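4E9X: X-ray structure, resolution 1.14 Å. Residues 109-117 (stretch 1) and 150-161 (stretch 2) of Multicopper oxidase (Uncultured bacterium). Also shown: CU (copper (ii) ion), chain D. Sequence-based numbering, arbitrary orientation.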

ATOM      1  N   VAL A 109      10.835   7.134 -17.222  1.00 16.18           N
ATOM      2  CA  VAL A 109       9.678   6.322 -16.832  1.00 15.59           C
ATOM      3  C   VAL A 109       8.570   7.046 -16.084  1.00 14.65           C
ATOM      4  O   VAL A 109       7.402   6.684 -16.236  1.00 14.48           O
ATOM      5  N   ASN A 110       8.921   8.031 -15.258  1.00 12.62           N
ATOM      6  CA  ASN A 110       7.891   8.786 -14.536  1.00 13.07           C
ATOM      7  C   ASN A 110       6.866   9.339 -15.501  1.00 13.21           C
ATOM      8  O   ASN A 110       5.674   9.346 -15.201  1.00 13.20           O
ATOM      9  N   GLU A 111       7.308   9.790 -16.680  1.00 12.03           N
ATOM     10  CA  GLU A 111       6.369  10.298 -17.664  1.00 11.59           C
ATOM     11  C   GLU A 111       5.903   9.202 -18.592  1.00 10.50           C
ATOM     12  O   GLU A 111       4.688   9.035 -18.845  1.00 11.54           O
ATOM     13  N   HIS A 112       6.835   8.429 -19.202  1.00 11.55           N
ATOM     14  CA  HIS A 112       6.450   7.522 -20.273  1.00 10.99           C
ATOM     15  C   HIS A 112       5.546   6.400 -19.760  1.00 10.77           C
ATOM     16  O   HIS A 112       4.585   6.037 -20.446  1.00 11.41           O
ATOM     17  N   VAL A 113       5.898   5.829 -18.596  1.00 10.96           N
ATOM     18  CA  VAL A 113       5.091   4.778 -18.001  1.00 10.50           C
ATOM     19  C   VAL A 113       3.983   5.415 -17.188  1.00 10.12           C
ATOM     20  O   VAL A 113       2.842   4.941 -17.216  1.00 11.21           O
ATOM     21  N   GLY A 114       4.256   6.517 -16.508  1.00 10.24           N
ATOM     22  CA  GLY A 114       3.227   7.115 -15.626  1.00 10.89           C
ATOM     23  C   GLY A 114       2.046   7.700 -16.403  1.00 10.79           C
ATOM     24  O   GLY A 114       0.889   7.524 -15.955  1.00 11.96           O
ATOM     25  N   VAL A 115       2.305   8.396 -17.528  1.00 10.08           N
ATOM     26  CA  VAL A 115       1.165   9.040 -18.266  1.00  9.97           C
ATOM     27  C   VAL A 115       1.196   8.814 -19.756  1.00 10.48           C
ATOM     28  O   VAL A 115       0.241   9.326 -20.364  1.00 11.88           O
ATOM     29  N   ARG A 116       2.169   8.121 -20.375  1.00 10.20           N
ATOM     30  CA  ARG A 116       2.158   8.024 -21.829  1.00 10.20           C
ATOM     31  C   ARG A 116       1.839   6.619 -22.308  1.00  9.69           C
ATOM     32  O   ARG A 116       1.979   6.332 -23.495  1.00 10.55           O
ATOM     33  N   GLY A 117       1.331   5.768 -21.428  1.00  9.14           N
ATOM     34  CA  GLY A 117       0.741   4.521 -21.842  1.00  9.37           C
ATOM     35  C   GLY A 117       1.718   3.501 -22.383  1.00  9.07           C
ATOM     36  O   GLY A 117       1.313   2.585 -23.080  1.00  8.96           O
ATOM     37  N   ALA A 150      -3.297  18.046 -16.872  1.00 14.24           N
ATOM     38  CA  ALA A 150      -2.569  19.248 -17.303  1.00 14.91           C
ATOM     39  C   ALA A 150      -1.546  18.979 -18.391  1.00 14.47           C
ATOM     40  O   ALA A 150      -1.126  19.900 -19.094  1.00 16.88           O
ATOM     41  N   VAL A 151      -1.092  17.733 -18.461  1.00 13.79           N
ATOM     42  CA  VAL A 151      -0.059  17.439 -19.485  1.00 13.11           C
ATOM     43  C   VAL A 151      -0.593  16.545 -20.577  1.00 13.14           C
ATOM     44  O   VAL A 151       0.205  15.917 -21.316  1.00 14.39           O
ATOM     45  N   ALA A 152      -1.907  16.469 -20.735  1.00 13.82           N
ATOM     46  CA  ALA A 152      -2.465  15.598 -21.766  1.00 13.84           C
ATOM     47  C   ALA A 152      -1.933  15.880 -23.156  1.00 14.44           C
ATOM     48  O   ALA A 152      -1.808  14.964 -23.994  1.00 17.66           O
ATOM     49  N   ASP A 153      -1.708  17.150 -23.457  1.00 17.87           N
ATOM     50  CA  ASP A 153      -1.484  17.536 -24.868  1.00 23.22           C
ATOM     51  C   ASP A 153      -0.013  17.820 -25.140  1.00 27.46           C
ATOM     52  O   ASP A 153       0.285  18.447 -26.178  1.00 42.74           O
ATOM     53  N   LYS A 154       0.907  17.447 -24.229  1.00 28.34           N
ATOM     54  CA  LYS A 154       2.296  17.886 -24.425  1.00 36.51           C
ATOM     55  C   LYS A 154       3.272  16.882 -23.860  1.00 30.75           C
ATOM     56  O   LYS A 154       3.572  16.736 -22.685  1.00 32.59           O
ATOM     57  N   TYR A 155       3.806  16.144 -24.809  1.00 21.96           N
ATOM     58  CA  TYR A 155       4.891  15.249 -24.497  1.00 18.10           C
ATOM     59  C   TYR A 155       6.061  16.003 -23.869  1.00 20.02           C
ATOM     60  O   TYR A 155       6.326  17.199 -24.170  1.00 22.66           O
ATOM     61  N   GLY A 156       6.814  15.315 -22.997  1.00 18.01           N
ATOM     62  CA  GLY A 156       7.946  15.921 -22.348  1.00 19.24           C
ATOM     63  C   GLY A 156       7.735  16.433 -20.954  1.00 17.32           C
ATOM     64  O   GLY A 156       8.724  16.848 -20.318  1.00 22.97           O
ATOM     65  N   GLU A 157       6.501  16.394 -20.462  1.00 17.14           N
ATOM     66  CA  GLU A 157       6.130  16.889 -19.140  1.00 20.93           C
ATOM     67  C   GLU A 157       5.285  15.825 -18.438  1.00 17.92           C
ATOM     68  O   GLU A 157       4.696  14.997 -19.117  1.00 15.85           O
ATOM     69  N   GLY A 158       5.249  15.867 -17.093  1.00 15.27           N
ATOM     70  CA  GLY A 158       4.370  14.999 -16.332  1.00 16.84           C
ATOM     71  C   GLY A 158       5.081  13.947 -15.522  1.00 14.79           C
ATOM     72  O   GLY A 158       6.264  13.715 -15.594  1.00 16.49           O
ATOM     73  N   GLY A 159       4.295  13.332 -14.653  1.00 15.62           N
ATOM     74  CA  GLY A 159       4.831  12.267 -13.855  1.00 17.39           C
ATOM     75  C   GLY A 159       5.698  12.638 -12.695  1.00 17.46           C
ATOM     76  O   GLY A 159       6.523  11.848 -12.213  1.00 24.24           O
ATOM     77  N   THR A 160       5.529  13.858 -12.185  1.00 16.79           N
ATOM     78  CA  THR A 160       6.296  14.244 -10.995  1.00 15.86           C
ATOM     79  C   THR A 160       5.392  14.481  -9.786  1.00 15.26           C
ATOM     80  O   THR A 160       4.192  14.614  -9.920  1.00 14.91           O
ATOM     81  N   PRO A 161       5.929  14.565  -8.586  1.00 15.70           N
ATOM     82  CA  PRO A 161       5.186  14.915  -7.369  1.00 17.21           C
ATOM     83  C   PRO A 161       4.449  16.232  -7.460  1.00 18.12           C
ATOM     84  O   PRO A 161       3.470  16.494  -6.742  1.00 23.31           O
TER

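What holds the irregular second stretch against the first? Arg 116, whose CB points toward it and whose m, m, t chain carries the guanidinium among backbone carbonyls of the loop. Arg 116 NH1 and NH2 both hydrogen-bond to Val 151 O, at 3.0 and 2.9 Å, while Arg 116 NH2 also reaches Glu 157 O at 3.0 Å, linking two carbonyls six residues apart.

What steadies that guanidinium? Arg 116 NE forms a salt bridge with Glu 111 OE2 at 2.8 Å. The CA-to-CB bond of Glu 111 points sideways to the second stretch, but its extended t, t chain brings the carboxylate to the loop, where Glu 111 OE2 also accepts a 2.8 Å hydrogen bond from Gly 156 N. Tyr 155, chi1 m, lies over one guanidinium face and presents its ring edge to Arg 116 CD (Tyr 155 CD1 to Arg 116 CD, 3.7 Å).

Where does apolar packing enter? Val 115 and Val 151, both m and pointing toward the other stretch, meet CG2 to CG2 at 4.2 Å.

How does the chain pass so close to the helix at Gly 159? Gly 159 CA lies 3.3 Å from Asn 110 O; a CB there would clash with that oxygen. Asn 110, chi1 p, points toward the loop and donates a weak hydrogen bond from Asn 110 ND2 to Gly 159 O (3.3 Å). His 112 does not touch the loop; His 112 ND1 binds copper CU at 2.0 Å.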

ATOM      1  CB  VAL A 109      10.109   5.095 -15.997  1.00 19.70           C
ATOM      2  CG1 VAL A 109      11.168   4.342 -16.809  1.00 25.87           C
ATOM      3  CG2 VAL A 109      10.586   5.402 -14.603  1.00 21.78           C
ATOM      4  CB  ASN A 110       8.523   9.890 -13.673  1.00 13.92           C
ATOM      5  CG  ASN A 110       9.336  10.901 -14.446  1.00 14.67           C
ATOM      6  OD1 ASN A 110      10.353  10.516 -15.046  1.00 18.24           O
ATOM      7  ND2 ASN A 110       8.887  12.127 -14.490  1.00 17.64           N
ATOM      8  CB  GLU A 111       7.011  11.445 -18.481  1.00 12.67           C
ATOM      9  CG  GLU A 111       6.032  11.979 -19.521  1.00 13.83           C
ATOM     10  CD  GLU A 111       6.584  12.840 -20.628  1.00 15.51           C
ATOM     11  OE1 GLU A 111       7.765  13.232 -20.566  1.00 18.14           O
ATOM     12  OE2 GLU A 111       5.778  13.095 -21.579  1.00 14.91           O
ATOM     13  CB  HIS A 112       7.718   6.983 -20.980  1.00 11.97           C
ATOM     14  CG  HIS A 112       8.396   8.013 -21.845  1.00 13.22           C
ATOM     15  ND1 HIS A 112       9.285   7.625 -22.846  1.00 14.12           N
ATOM     16  CD2 HIS A 112       8.344   9.371 -21.810  1.00 14.83           C
ATOM     17  CE1 HIS A 112       9.746   8.729 -23.422  1.00 13.92           C
ATOM     18  NE2 HIS A 112       9.201   9.776 -22.821  1.00 14.79           N
ATOM     19  CB  VAL A 113       5.922   3.784 -17.158  1.00 11.90           C
ATOM     20  CG1 VAL A 113       5.038   2.725 -16.540  1.00 16.48           C
ATOM     21  CG2 VAL A 113       7.005   3.164 -18.060  1.00 13.64           C
ATOM     22  CB  VAL A 115       1.036  10.544 -17.963  1.00 11.18           C
ATOM     23  CG1 VAL A 115       0.816  10.757 -16.440  1.00 11.94           C
ATOM     24  CG2 VAL A 115       2.236  11.408 -18.401  1.00 14.72           C
ATOM     25  CB  ARG A 116       3.480   8.513 -22.440  1.00 10.57           C
ATOM     26  CG  ARG A 116       3.803   9.959 -22.104  1.00 11.61           C
ATOM     27  CD  ARG A 116       2.813  10.986 -22.668  1.00 12.53           C
ATOM     28  NE  ARG A 116       3.180  12.289 -22.042  1.00 12.02           N
ATOM     29  CZ  ARG A 116       2.328  13.288 -21.947  1.00 12.61           C
ATOM     30  NH1 ARG A 116       1.085  13.259 -22.483  1.00 11.96           N
ATOM     31  NH2 ARG A 116       2.713  14.398 -21.301  1.00 13.07           N
ATOM     32  CB  ALA A 150      -1.853  19.871 -16.113  1.00 21.06           C
ATOM     33  CB  VAL A 151       1.207  16.842 -18.839  1.00 13.23           C
ATOM     34  CG1 VAL A 151       1.691  17.892 -17.840  1.00 17.10           C
ATOM     35  CG2 VAL A 151       0.992  15.460 -18.192  1.00 14.04           C
ATOM     36  CB  ALA A 152      -4.004  15.726 -21.775  1.00 12.02           C
ATOM     37  CB  ASP A 153      -2.251  18.781 -25.306  1.00 33.27           C
ATOM     38  CG  ASP A 153      -2.394  18.998 -26.811  1.00 40.54           C
ATOM     39  OD1 ASP A 153      -2.169  18.077 -27.637  1.00 48.05           O
ATOM     40  OD2 ASP A 153      -2.748  20.150 -27.229  1.00 52.55           O
ATOM     41  CB  LYS A 154       2.480  19.276 -23.788  1.00 40.43           C
ATOM     42  CG  LYS A 154       2.223  19.223 -22.276  1.00 44.39           C
ATOM     43  CD  LYS A 154       1.178  20.231 -21.841  1.00 50.40           C
ATOM     44  CE  LYS A 154       1.869  21.342 -21.047  1.00 53.17           C
ATOM     45  NZ  LYS A 154       1.345  22.716 -21.364  1.00 61.07           N
ATOM     46  CB  TYR A 155       5.336  14.627 -25.826  1.00 19.73           C
ATOM     47  CG  TYR A 155       4.419  13.655 -26.534  1.00 16.11           C
ATOM     48  CD1 TYR A 155       3.816  12.586 -25.906  1.00 15.86           C
ATOM     49  CD2 TYR A 155       4.143  13.805 -27.903  1.00 16.71           C
ATOM     50  CE1 TYR A 155       3.008  11.767 -26.643  1.00 16.32           C
ATOM     51  CE2 TYR A 155       3.337  12.997 -28.649  1.00 16.06           C
ATOM     52  CZ  TYR A 155       2.755  11.934 -27.994  1.00 16.34           C
ATOM     53  OH  TYR A 155       1.921  11.081 -28.693  1.00 15.45           O
ATOM     54  CB  GLU A 157       5.301  18.156 -19.237  1.00 26.71           C
ATOM     55  CG  GLU A 157       5.924  19.346 -19.941  1.00 28.19           C
ATOM     56  CD  GLU A 157       5.139  20.638 -19.671  1.00 33.18           C
ATOM     57  OE1 GLU A 157       4.134  20.654 -18.916  1.00 52.32           O
ATOM     58  OE2 GLU A 157       5.527  21.692 -20.197  1.00 57.40           O
ATOM     59  CB  THR A 160       7.077  15.557 -11.302  1.00 16.84           C
ATOM     60  OG1 THR A 160       6.129  16.638 -11.271  1.00 21.24           O
ATOM     61  CG2 THR A 160       7.769  15.548 -12.652  1.00 20.21           C
ATOM     62  CB  PRO A 161       6.295  15.016  -6.275  1.00 20.30           C
ATOM     63  CG  PRO A 161       7.303  14.015  -6.781  1.00 17.39           C
ATOM     64  CD  PRO A 161       7.354  14.260  -8.273  1.00 16.97           C
TER
HETATM   65 CU    CU D1401       9.558   5.798 -23.617  0.90 12.49          CU